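Local coordinates for protein LysR family transcriptional regulator (Vibrio vulnificus, PDB 5FHK) that probably acts, as a whole protein, as a sequence-specific DNA-binding transcription factor of the LysR family, a virulence gene regulator of which this chain is the regulatory domain, at residues P84-V87 / P91-T94; V138-C143 / K158-D163; I180-N185 / D199-Y204. All blocks are in the same frame, centred on the assembly; numbering follows the deposited sequence.

Contact 1. Residues P84-V87 / P91-T94; sequences PEYV and PMPT
The hydroxyl oxygen of Y86, whose ring is touched by M92, is held by two hydrogen bonds, one with ND1 of H102 and one with the backbone N of F103. With the far end of the ring fixed in this way, M92 CE lies obliquely to it, nearest Y86 CE2 at 3.6 Å. The same methyl closes on the helix backbone, 3.5 Å from CA of V87. Behind it the M92 sulfur rests on one branch of the valine, SD to V87 CG2 being 3.6 Å, while M92 CG meets the other branch at V87 CG1, 3.7 Å away. M92 thus runs across V87 at about a right angle. The bends at chi2 (-59°) and chi3 (101°) fold its chain back, which brings the methyl in between the valine and the tyrosine. No hydrogen bond joins the two segments; 160 Å² of surface is buried between them, the side-chain contacts being apolar. M92 also touches H102 and I169, and the Y86 carbonyl takes a hydrogen bond from ND1 of H90. The arrangement is a short helix followed by a loop that folds back on it, part of the LysR substrate-binding domain.

Contact 2. Residues V138-C143 / K158-D163; sequences VVRSAC and KEYIAD
R140 reaches across the end of Y160, the two side chains crossing at about a right angle. From CB, the R140 chain leaves its helix toward 158-163, with CG anti to the backbone N (chi1 -178°). CD is the first atom to touch, 3.7 Å from both CZ and CE1 of the Y160 ring. Bends at chi2 and chi3 then bring the guanidinium over the phenol end. NE stands 3.4 Å from Y160 OH, and CZ of R140 comes within 3.0 Å of that oxygen. NH1 is closest, 2.9 Å from Y160 OH and 3.2 Å from the ring carbon CZ of Y160. The hydroxyl therefore sits over one face of the guanidinium, whose plane is 20° from that of the ring. From there the N-H groups point poorly at the oxygen, and the short approach is not a hydrogen bond. NH2 faces the second subunit, where K19 of that subunit brings a like charge close, and S141 OG is hydrogen-bonded to N27 of the second subunit. R140 also packs on I157 and M152, and Y160 on L166. This surface contact bridges helix 158-163 to helix 136-144, which lies against strands 104-107, 131-133 and 149-153.

Contact 3. Residues I180-N185 / D199-Y204; sequences IYMLYN and DYVIAY
Strand 178-185 passes helix 192-204 with M182 and V201 as the nearest pair, their CA atoms 8.9 Å apart, a spacing that side chains alone bridge. M182 and V201 reach toward each other and meet tip to tip. The methionine is extended as far as its sulfur, with CG anti to the backbone N (chi1 171°) and chi2 at 178°, which carries SD straight out from the strand to the helix. There SD lies 3.5 Å from V201 CG1 and 3.8 Å from V201 CB. The single bend, at chi3 (58°), turns the terminal methyl across the helix toward I202, where CE stays 3.9 Å from V201 CG1 and also lies 3.9 Å from CG1 of I202. Toward I202 the methionine runs at about a right angle. Sulfur and methyl divide the work: SD packs on the valine, and CE spans from the valine to the isoleucine. No hydrogen bond crosses between the segments, and the 139 Å² they bury rests mainly on these three side chains.

M182 and V201 are both buried. M182 also packs on V56 and F58 of strand 56-60, V201 on M25 of helix 18-32, and I202 on R71 of strand 68-82. The backbone of M182 is hydrogen-bonded with R71, which holds the M182 backbone in the sheet. The arrangement is the layering of a helix on a mixed beta-sheet, as expected of a subdomain of the periplasmic-binding-protein-like fold of LysR regulatory domains.

In the fold
Following the chain from the N terminus, contact 1 comes first, closing a short turn after the long strand 68-82 by folding the loop at 91-94 back on helix 84-87. Contact 2 closes a larger loop holding strand 149-153, across which helices 136-144 and 158-163 meet. Contact 3 closes the last, from strand 178-185 to the C-terminal helix 192-204. The three follow in series, so none nests in or crosses another. Contacts 1 and 2 lie on the same side of the chain's centre, their centres 15 Å apart, whereas contact 3 lies on the opposite side, its centre 29 Å from that of contact 2. Among their segments, only those of contact 2 are touched by the second subunit.

Contact 1. Residues P84-V87 / P91-T94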
ATOM      1  N   PRO A  84      -7.074 -21.209  -6.941  1.00 24.91           N
ATOM      2  CA  PRO A  84      -7.612 -22.514  -7.377  1.00 25.14           C
ATOM      3  C   PRO A  84      -9.006 -22.414  -7.962  1.00 28.50           C
ATOM      4  O   PRO A  84      -9.340 -23.159  -8.890  1.00 33.08           O
ATOM      5  CB  PRO A  84      -7.596 -23.345  -6.086  1.00 26.59           C
ATOM      6  CG  PRO A  84      -6.451 -22.751  -5.301  1.00 25.80           C
ATOM      7  CD  PRO A  84      -6.466 -21.279  -5.604  1.00 26.86           C
ATOM      8  N   GLU A  85      -9.837 -21.499  -7.462  1.00 27.16           N
ATOM      9  CA  GLU A  85     -11.173 -21.364  -8.025  1.00 28.42           C
ATOM     10  C   GLU A  85     -11.111 -20.916  -9.484  1.00 29.46           C
ATOM     11  O   GLU A  85     -11.871 -21.408 -10.322  1.00 29.06           O
ATOM     12  CB  GLU A  85     -12.001 -20.391  -7.181  1.00 31.17           C
ATOM     13  CG  GLU A  85     -13.450 -20.225  -7.639  1.00 37.90           C
ATOM     14  CD  GLU A  85     -14.156 -19.036  -6.971  1.00 42.05           C
ATOM     15  OE1 GLU A  85     -13.463 -18.055  -6.580  1.00 42.82           O
ATOM     16  OE2 GLU A  85     -15.406 -19.097  -6.833  1.00 40.41           O
ATOM     17  N   TYR A  86     -10.210 -19.990  -9.815  1.00 31.46           N
ATOM     18  CA  TYR A  86     -10.079 -19.589 -11.216  1.00 31.35           C
ATOM     19  C   TYR A  86      -9.546 -20.732 -12.076  1.00 34.25           C
ATOM     20  O   TYR A  86      -9.959 -20.904 -13.232  1.00 33.47           O
ATOM     21  CB  TYR A  86      -9.162 -18.374 -11.342  1.00 27.30           C
ATOM     22  CG  TYR A  86      -9.070 -17.894 -12.773  1.00 25.96           C
ATOM     23  CD1 TYR A  86     -10.028 -17.024 -13.289  1.00 27.76           C
ATOM     24  CD2 TYR A  86      -8.065 -18.340 -13.614  1.00 22.01           C
ATOM     25  CE1 TYR A  86      -9.971 -16.593 -14.586  1.00 27.80           C
ATOM     26  CE2 TYR A  86      -8.013 -17.933 -14.929  1.00 26.17           C
ATOM     27  CZ  TYR A  86      -8.963 -17.050 -15.411  1.00 28.08           C
ATOM     28  OH  TYR A  86      -8.897 -16.605 -16.722  1.00 30.76           O
ATOM     29  N   VAL A  87      -8.609 -21.502 -11.534  1.00 35.91           N
ATOM     30  CA  VAL A  87      -7.998 -22.603 -12.272  1.00 38.37           C
ATOM     31  C   VAL A  87      -9.014 -23.704 -12.555  1.00 43.72           C
ATOM     32  O   VAL A  87      -9.051 -24.269 -13.655  1.00 47.07           O
ATOM     33  CB  VAL A  87      -6.784 -23.116 -11.478  1.00 33.17           C
ATOM     34  CG1 VAL A  87      -6.296 -24.451 -12.005  1.00 36.56           C
ATOM     35  CG2 VAL A  87      -5.678 -22.089 -11.523  1.00 27.57           C
ATOM     36  N   PRO A  91      -9.835 -23.967 -18.555  1.00 57.19           N
ATOM     37  CA  PRO A  91      -8.637 -24.729 -18.922  1.00 58.14           C
ATOM     38  C   PRO A  91      -7.422 -23.817 -18.837  1.00 55.95           C
ATOM     39  O   PRO A  91      -7.425 -22.702 -19.364  1.00 54.02           O
ATOM     40  CB  PRO A  91      -8.925 -25.189 -20.357  1.00 60.28           C
ATOM     41  CG  PRO A  91      -9.916 -24.197 -20.882  1.00 60.22           C
ATOM     42  CD  PRO A  91     -10.732 -23.740 -19.702  1.00 59.44           C
ATOM     43  N   MET A  92      -6.407 -24.275 -18.138  1.00 56.37           N
ATOM     44  CA  MET A  92      -5.323 -23.346 -17.893  1.00 58.11           C
ATOM     45  C   MET A  92      -4.435 -23.218 -19.129  1.00 58.01           C
ATOM     46  O   MET A  92      -4.356 -24.142 -19.941  1.00 59.09           O
ATOM     47  CB  MET A  92      -4.502 -23.792 -16.686  1.00 61.16           C
ATOM     48  CG  MET A  92      -5.121 -23.391 -15.335  1.00 63.56           C
ATOM     49  SD  MET A  92      -5.365 -21.595 -15.119  1.00 65.31           S
ATOM     50  CE  MET A  92      -7.115 -21.408 -15.449  1.00 66.17           C
ATOM     51  N   PRO A  93      -3.778 -22.073 -19.305  1.00 56.89           N
ATOM     52  CA  PRO A  93      -2.885 -21.910 -20.453  1.00 55.89           C
ATOM     53  C   PRO A  93      -1.628 -22.749 -20.295  1.00 52.91           C
ATOM     54  O   PRO A  93      -1.149 -22.986 -19.185  1.00 53.87           O
ATOM     55  CB  PRO A  93      -2.558 -20.413 -20.432  1.00 55.71           C
ATOM     56  CG  PRO A  93      -2.676 -20.039 -19.011  1.00 55.28           C
ATOM     57  CD  PRO A  93      -3.801 -20.866 -18.458  1.00 55.68           C
ATOM     58  N   THR A  94      -1.097 -23.209 -21.429  1.00 50.07           N
ATOM     59  CA  THR A  94       0.124 -23.997 -21.423  1.00 50.06           C
ATOM     60  C   THR A  94       1.267 -23.370 -22.218  1.00 47.85           C
ATOM     61  O   THR A  94       2.399 -23.847 -22.114  1.00 48.38           O
ATOM     62  CB  THR A  94      -0.150 -25.423 -21.934  1.00 54.10           C
ATOM     63  OG1 THR A  94      -0.306 -25.405 -23.358  1.00 60.11           O
ATOM     64  CG2 THR A  94      -1.419 -25.989 -21.299  1.00 52.14           C
TER

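Contact 2. Residues V138-C143 / K158-D163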
ATOM      1  N   VAL A 138      -3.770  -4.415  -4.191  1.00 22.22           N
ATOM      2  CA  VAL A 138      -5.182  -4.593  -4.551  1.00 21.06           C
ATOM      3  C   VAL A 138      -5.341  -5.571  -5.710  1.00 18.97           C
ATOM      4  O   VAL A 138      -6.378  -6.220  -5.838  1.00 20.09           O
ATOM      5  CB  VAL A 138      -5.857  -3.250  -4.874  1.00 19.00           C
ATOM      6  CG1 VAL A 138      -5.840  -2.337  -3.645  1.00 22.33           C
ATOM      7  CG2 VAL A 138      -5.194  -2.606  -6.045  1.00 19.21           C
ATOM      8  N   VAL A 139      -4.341  -5.667  -6.587  1.00 18.67           N
ATOM      9  CA  VAL A 139      -4.353  -6.666  -7.652  1.00 18.17           C
ATOM     10  C   VAL A 139      -4.358  -8.080  -7.064  1.00 17.25           C
ATOM     11  O   VAL A 139      -5.084  -8.962  -7.527  1.00 18.03           O
ATOM     12  CB  VAL A 139      -3.147  -6.438  -8.588  1.00 19.62           C
ATOM     13  CG1 VAL A 139      -3.079  -7.513  -9.642  1.00 17.94           C
ATOM     14  CG2 VAL A 139      -3.253  -5.044  -9.261  1.00 23.83           C
ATOM     15  N   ARG A 140      -3.506  -8.321  -6.069  1.00 17.49           N
ATOM     16  CA  ARG A 140      -3.476  -9.618  -5.422  1.00 20.60           C
ATOM     17  C   ARG A 140      -4.839  -9.960  -4.850  1.00 23.04           C
ATOM     18  O   ARG A 140      -5.314 -11.089  -4.996  1.00 24.54           O
ATOM     19  CB  ARG A 140      -2.411  -9.640  -4.322  1.00 22.69           C
ATOM     20  CG  ARG A 140      -2.316 -10.992  -3.638  1.00 25.31           C
ATOM     21  CD  ARG A 140      -1.916 -10.851  -2.200  1.00 32.96           C
ATOM     22  NE  ARG A 140      -2.865 -10.054  -1.424  1.00 39.00           N
ATOM     23  CZ  ARG A 140      -4.066 -10.465  -1.014  1.00 38.57           C
ATOM     24  NH1 ARG A 140      -4.505 -11.679  -1.309  1.00 34.01           N
ATOM     25  NH2 ARG A 140      -4.834  -9.645  -0.302  1.00 41.37           N
ATOM     26  N   SER A 141      -5.494  -8.985  -4.228  1.00 24.57           N
ATOM     27  CA  SER A 141      -6.795  -9.238  -3.626  1.00 27.07           C
ATOM     28  C   SER A 141      -7.792  -9.743  -4.661  1.00 24.64           C
ATOM     29  O   SER A 141      -8.551 -10.678  -4.390  1.00 25.55           O
ATOM     30  CB  SER A 141      -7.293  -7.965  -2.944  1.00 30.97           C
ATOM     31  OG  SER A 141      -8.699  -7.896  -3.014  1.00 35.17           O
ATOM     32  N   ALA A 142      -7.764  -9.177  -5.879  1.00 23.23           N
ATOM     33  CA  ALA A 142      -8.704  -9.603  -6.912  1.00 22.79           C
ATOM     34  C   ALA A 142      -8.365 -10.993  -7.434  1.00 21.92           C
ATOM     35  O   ALA A 142      -9.272 -11.773  -7.769  1.00 21.93           O
ATOM     36  CB  ALA A 142      -8.725  -8.585  -8.059  1.00 24.45           C
ATOM     37  N   CYS A 143      -7.065 -11.302  -7.518  1.00 18.04           N
ATOM     38  CA  CYS A 143      -6.599 -12.634  -7.871  1.00 17.60           C
ATOM     39  C   CYS A 143      -7.105 -13.674  -6.873  1.00 20.37           C
ATOM     40  O   CYS A 143      -7.632 -14.724  -7.267  1.00 20.31           O
ATOM     41  CB  CYS A 143      -5.071 -12.630  -7.908  1.00 19.60           C
ATOM     42  SG  CYS A 143      -4.275 -14.103  -8.564  1.00 22.69           S
ATOM     43  N   LYS A 158       4.428 -15.600  -1.385  1.00 30.37           N
ATOM     44  CA  LYS A 158       5.031 -16.901  -1.109  1.00 30.74           C
ATOM     45  C   LYS A 158       4.226 -17.686  -0.077  1.00 29.54           C
ATOM     46  O   LYS A 158       4.081 -18.906  -0.210  1.00 32.15           O
ATOM     47  CB  LYS A 158       6.488 -16.753  -0.674  1.00 31.11           C
ATOM     48  CG  LYS A 158       6.740 -16.187   0.703  1.00 35.07           C
ATOM     49  CD  LYS A 158       8.262 -16.195   0.967  1.00 37.40           C
ATOM     50  CE  LYS A 158       9.016 -15.697  -0.289  1.00 38.56           C
ATOM     51  NZ  LYS A 158      10.307 -15.005   0.008  1.00 42.56           N
ATOM     52  N   GLU A 159       3.672 -17.013   0.937  1.00 30.14           N
ATOM     53  CA  GLU A 159       2.784 -17.709   1.869  1.00 32.68           C
ATOM     54  C   GLU A 159       1.522 -18.208   1.163  1.00 31.45           C
ATOM     55  O   GLU A 159       1.048 -19.316   1.444  1.00 29.95           O
ATOM     56  CB  GLU A 159       2.447 -16.816   3.073  1.00 33.17           C
ATOM     57  CG  GLU A 159       1.288 -15.843   2.914  1.00 35.18           C
ATOM     58  CD  GLU A 159       1.744 -14.397   2.637  1.00 36.02           C
ATOM     59  OE1 GLU A 159       2.758 -14.194   1.922  1.00 34.90           O
ATOM     60  OE2 GLU A 159       1.070 -13.459   3.122  1.00 36.96           O
ATOM     61  N   TYR A 160       1.001 -17.438   0.194  1.00 30.72           N
ATOM     62  CA  TYR A 160      -0.148 -17.903  -0.591  1.00 23.99           C
ATOM     63  C   TYR A 160       0.188 -19.148  -1.400  1.00 20.54           C
ATOM     64  O   TYR A 160      -0.658 -20.038  -1.573  1.00 18.14           O
ATOM     65  CB  TYR A 160      -0.640 -16.808  -1.536  1.00 21.88           C
ATOM     66  CG  TYR A 160      -1.232 -15.613  -0.856  1.00 23.75           C
ATOM     67  CD1 TYR A 160      -0.422 -14.568  -0.394  1.00 25.80           C
ATOM     68  CD2 TYR A 160      -2.614 -15.507  -0.690  1.00 25.89           C
ATOM     69  CE1 TYR A 160      -0.982 -13.466   0.248  1.00 28.71           C
ATOM     70  CE2 TYR A 160      -3.175 -14.421  -0.065  1.00 28.08           C
ATOM     71  CZ  TYR A 160      -2.361 -13.402   0.401  1.00 28.73           C
ATOM     72  OH  TYR A 160      -2.951 -12.339   1.033  1.00 32.21           O
ATOM     73  N   ILE A 161       1.407 -19.214  -1.937  1.00 20.63           N
ATOM     74  CA  ILE A 161       1.795 -20.371  -2.734  1.00 19.94           C
ATOM     75  C   ILE A 161       1.969 -21.600  -1.851  1.00 18.70           C
ATOM     76  O   ILE A 161       1.502 -22.694  -2.187  1.00 18.13           O
ATOM     77  CB  ILE A 161       3.086 -20.091  -3.509  1.00 23.24           C
ATOM     78  CG1 ILE A 161       2.883 -18.910  -4.459  1.00 25.94           C
ATOM     79  CG2 ILE A 161       3.503 -21.373  -4.237  1.00 24.70           C
ATOM     80  CD1 ILE A 161       2.051 -19.268  -5.626  1.00 27.16           C
ATOM     81  N   ALA A 162       2.702 -21.446  -0.754  1.00 17.28           N
ATOM     82  CA  ALA A 162       2.898 -22.551   0.176  1.00 30.49           C
ATOM     83  C   ALA A 162       1.561 -23.100   0.655  1.00 31.05           C
ATOM     84  O   ALA A 162       1.336 -24.311   0.616  1.00 34.23           O
ATOM     85  CB  ALA A 162       3.741 -22.103   1.363  1.00 26.73           C
ATOM     86  N   ASP A 163       0.647 -22.214   1.082  1.00 27.19           N
ATOM     87  CA  ASP A 163      -0.661 -22.640   1.577  1.00 23.52           C
ATOM     88  C   ASP A 163      -1.526 -23.253   0.486  1.00 25.27           C
ATOM     89  O   ASP A 163      -2.436 -24.032   0.800  1.00 24.91           O
ATOM     90  CB  ASP A 163      -1.431 -21.458   2.195  1.00 20.21           C
ATOM     91  CG  ASP A 163      -0.953 -21.096   3.605  1.00 26.76           C
ATOM     92  OD1 ASP A 163       0.025 -21.714   4.092  1.00 27.68           O
ATOM     93  OD2 ASP A 163      -1.563 -20.182   4.227  1.00 31.25           O
TER

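Contact 3. Residues I180-N185 / D199-Y204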
ATOM      1  N   ILE A 180      17.399  -5.564  -5.601  1.00 30.39           N
ATOM      2  CA  ILE A 180      17.154  -4.430  -4.735  1.00 27.72           C
ATOM      3  C   ILE A 180      18.502  -3.960  -4.213  1.00 29.04           C
ATOM      4  O   ILE A 180      19.310  -4.759  -3.729  1.00 28.47           O
ATOM      5  CB  ILE A 180      16.183  -4.778  -3.597  1.00 24.01           C
ATOM      6  CG1 ILE A 180      14.788  -5.106  -4.166  1.00 23.72           C
ATOM      7  CG2 ILE A 180      16.056  -3.608  -2.666  1.00 20.76           C
ATOM      8  CD1 ILE A 180      14.626  -6.537  -4.594  1.00 25.15           C
ATOM      9  N   TYR A 181      18.755  -2.674  -4.337  1.00 29.94           N
ATOM     10  CA  TYR A 181      20.027  -2.128  -3.920  1.00 27.77           C
ATOM     11  C   TYR A 181      19.802  -1.170  -2.773  1.00 25.08           C
ATOM     12  O   TYR A 181      18.699  -0.651  -2.573  1.00 22.39           O
ATOM     13  CB  TYR A 181      20.732  -1.403  -5.062  1.00 29.21           C
ATOM     14  CG  TYR A 181      21.207  -2.315  -6.157  1.00 31.93           C
ATOM     15  CD1 TYR A 181      20.334  -2.751  -7.136  1.00 29.65           C
ATOM     16  CD2 TYR A 181      22.534  -2.738  -6.215  1.00 34.37           C
ATOM     17  CE1 TYR A 181      20.756  -3.580  -8.131  1.00 32.29           C
ATOM     18  CE2 TYR A 181      22.967  -3.577  -7.222  1.00 35.66           C
ATOM     19  CZ  TYR A 181      22.073  -3.991  -8.177  1.00 35.89           C
ATOM     20  OH  TYR A 181      22.472  -4.828  -9.198  1.00 38.46           O
ATOM     21  N   MET A 182      20.867  -0.964  -2.005  1.00 25.59           N
ATOM     22  CA  MET A 182      20.933   0.114  -1.035  1.00 25.89           C
ATOM     23  C   MET A 182      21.964   1.105  -1.557  1.00 26.18           C
ATOM     24  O   MET A 182      23.119   0.731  -1.802  1.00 25.95           O
ATOM     25  CB  MET A 182      21.297  -0.397   0.362  1.00 26.94           C
ATOM     26  CG  MET A 182      21.588   0.708   1.362  1.00 27.19           C
ATOM     27  SD  MET A 182      21.965   0.081   3.015  1.00 30.75           S
ATOM     28  CE  MET A 182      23.358  -0.976   2.645  1.00 32.89           C
ATOM     29  N   LEU A 183      21.538   2.353  -1.745  1.00 25.48           N
ATOM     30  CA  LEU A 183      22.386   3.421  -2.270  1.00 23.93           C
ATOM     31  C   LEU A 183      22.637   4.471  -1.200  1.00 23.99           C
ATOM     32  O   LEU A 183      21.745   4.764  -0.399  1.00 28.23           O
ATOM     33  CB  LEU A 183      21.735   4.103  -3.475  1.00 23.00           C
ATOM     34  CG  LEU A 183      21.036   3.321  -4.584  1.00 27.16           C
ATOM     35  CD1 LEU A 183      20.754   4.296  -5.752  1.00 26.68           C
ATOM     36  CD2 LEU A 183      21.922   2.201  -5.068  1.00 33.03           C
ATOM     37  N   TYR A 184      23.848   5.038  -1.192  1.00 24.45           N
ATOM     38  CA  TYR A 184      24.162   6.168  -0.323  1.00 29.29           C
ATOM     39  C   TYR A 184      25.404   6.899  -0.826  1.00 34.47           C
ATOM     40  O   TYR A 184      26.286   6.309  -1.460  1.00 33.90           O
ATOM     41  CB  TYR A 184      24.370   5.743   1.138  1.00 30.47           C
ATOM     42  CG  TYR A 184      25.410   4.667   1.352  1.00 32.09           C
ATOM     43  CD1 TYR A 184      25.115   3.338   1.092  1.00 33.62           C
ATOM     44  CD2 TYR A 184      26.668   4.966   1.850  1.00 32.63           C
ATOM     45  CE1 TYR A 184      26.043   2.332   1.305  1.00 32.94           C
ATOM     46  CE2 TYR A 184      27.613   3.953   2.066  1.00 35.02           C
ATOM     47  CZ  TYR A 184      27.278   2.639   1.780  1.00 35.24           C
ATOM     48  OH  TYR A 184      28.164   1.606   1.974  1.00 37.23           O
ATOM     49  N   ASN A 185      25.455   8.196  -0.516  1.00 39.60           N
ATOM     50  CA  ASN A 185      26.535   9.062  -0.961  1.00 42.89           C
ATOM     51  C   ASN A 185      27.859   8.640  -0.341  1.00 47.25           C
ATOM     52  O   ASN A 185      27.905   8.172   0.794  1.00 49.37           O
ATOM     53  CB  ASN A 185      26.219  10.507  -0.581  1.00 43.56           C
ATOM     54  CG  ASN A 185      27.178  11.507  -1.216  1.00 49.94           C
ATOM     55  OD1 ASN A 185      28.347  11.602  -0.828  1.00 52.20           O
ATOM     56  ND2 ASN A 185      26.684  12.261  -2.203  1.00 52.07           N
ATOM     57  N   ASP A 199      25.155   0.491   8.758  1.00 22.92           N
ATOM     58  CA  ASP A 199      25.812  -0.678   9.321  1.00 26.65           C
ATOM     59  C   ASP A 199      24.793  -1.685   9.826  1.00 25.41           C
ATOM     60  O   ASP A 199      25.010  -2.896   9.714  1.00 26.34           O
ATOM     61  CB  ASP A 199      26.756  -0.267  10.456  1.00 28.85           C
ATOM     62  CG  ASP A 199      28.049   0.372   9.947  1.00 33.21           C
ATOM     63  OD1 ASP A 199      28.403   0.197   8.744  1.00 34.91           O
ATOM     64  OD2 ASP A 199      28.719   1.048  10.765  1.00 33.97           O
ATOM     65  N   TYR A 200      23.699  -1.211  10.431  1.00 22.56           N
ATOM     66  CA  TYR A 200      22.642  -2.134  10.833  1.00 20.51           C
ATOM     67  C   TYR A 200      22.168  -2.956   9.638  1.00 22.26           C
ATOM     68  O   TYR A 200      22.070  -4.186   9.719  1.00 22.02           O
ATOM     69  CB  TYR A 200      21.473  -1.379  11.463  1.00 18.69           C
ATOM     70  CG  TYR A 200      20.440  -2.314  12.065  1.00 21.60           C
ATOM     71  CD1 TYR A 200      20.580  -2.807  13.372  1.00 21.40           C
ATOM     72  CD2 TYR A 200      19.349  -2.731  11.323  1.00 17.51           C
ATOM     73  CE1 TYR A 200      19.632  -3.675  13.913  1.00 19.37           C
ATOM     74  CE2 TYR A 200      18.413  -3.568  11.855  1.00 18.95           C
ATOM     75  CZ  TYR A 200      18.553  -4.040  13.141  1.00 18.70           C
ATOM     76  OH  TYR A 200      17.586  -4.881  13.605  1.00 18.96           O
ATOM     77  N   VAL A 201      21.921  -2.283   8.506  1.00 19.12           N
ATOM     78  CA  VAL A 201      21.422  -2.947   7.300  1.00 18.94           C
ATOM     79  C   VAL A 201      22.414  -3.997   6.832  1.00 22.30           C
ATOM     80  O   VAL A 201      22.048  -5.149   6.582  1.00 21.01           O
ATOM     81  CB  VAL A 201      21.130  -1.913   6.190  1.00 18.81           C
ATOM     82  CG1 VAL A 201      20.681  -2.597   4.895  1.00 23.61           C
ATOM     83  CG2 VAL A 201      20.058  -0.933   6.622  1.00 18.48           C
ATOM     84  N   ILE A 202      23.696  -3.632   6.751  1.00 22.47           N
ATOM     85  CA  ILE A 202      24.677  -4.610   6.296  1.00 26.65           C
ATOM     86  C   ILE A 202      24.770  -5.766   7.283  1.00 28.93           C
ATOM     87  O   ILE A 202      24.762  -6.938   6.892  1.00 30.40           O
ATOM     88  CB  ILE A 202      26.040  -3.947   6.052  1.00 27.50           C
ATOM     89  CG1 ILE A 202      25.936  -2.974   4.870  1.00 26.10           C
ATOM     90  CG2 ILE A 202      27.079  -5.006   5.755  1.00 33.05           C
ATOM     91  CD1 ILE A 202      27.036  -1.890   4.866  1.00 26.28           C
ATOM     92  N   ALA A 203      24.821  -5.460   8.582  1.00 28.37           N
ATOM     93  CA  ALA A 203      24.896  -6.522   9.573  1.00 27.64           C
ATOM     94  C   ALA A 203      23.601  -7.312   9.665  1.00 27.74           C
ATOM     95  O   ALA A 203      23.618  -8.445  10.145  1.00 30.96           O
ATOM     96  CB  ALA A 203      25.278  -5.953  10.942  1.00 27.71           C
ATOM     97  N   TYR A 204      22.484  -6.755   9.212  1.00 27.87           N
ATOM     98  CA  TYR A 204      21.248  -7.535   9.163  1.00 30.68           C
ATOM     99  C   TYR A 204      21.327  -8.629   8.103  1.00 37.51           C
ATOM    100  O   TYR A 204      20.831  -9.742   8.310  1.00 39.49           O
ATOM    101  CB  TYR A 204      20.071  -6.604   8.879  1.00 27.79           C
ATOM    102  CG  TYR A 204      18.718  -7.175   9.204  1.00 25.95           C
ATOM    103  CD1 TYR A 204      18.163  -6.968  10.459  1.00 23.19           C
ATOM    104  CD2 TYR A 204      17.975  -7.889   8.251  1.00 28.43           C
ATOM    105  CE1 TYR A 204      16.911  -7.467  10.787  1.00 25.46           C
ATOM    106  CE2 TYR A 204      16.707  -8.410   8.576  1.00 28.71           C
ATOM    107  CZ  TYR A 204      16.190  -8.185   9.848  1.00 27.87           C
ATOM    108  OH  TYR A 204      14.955  -8.655  10.228  1.00 30.20           O
TER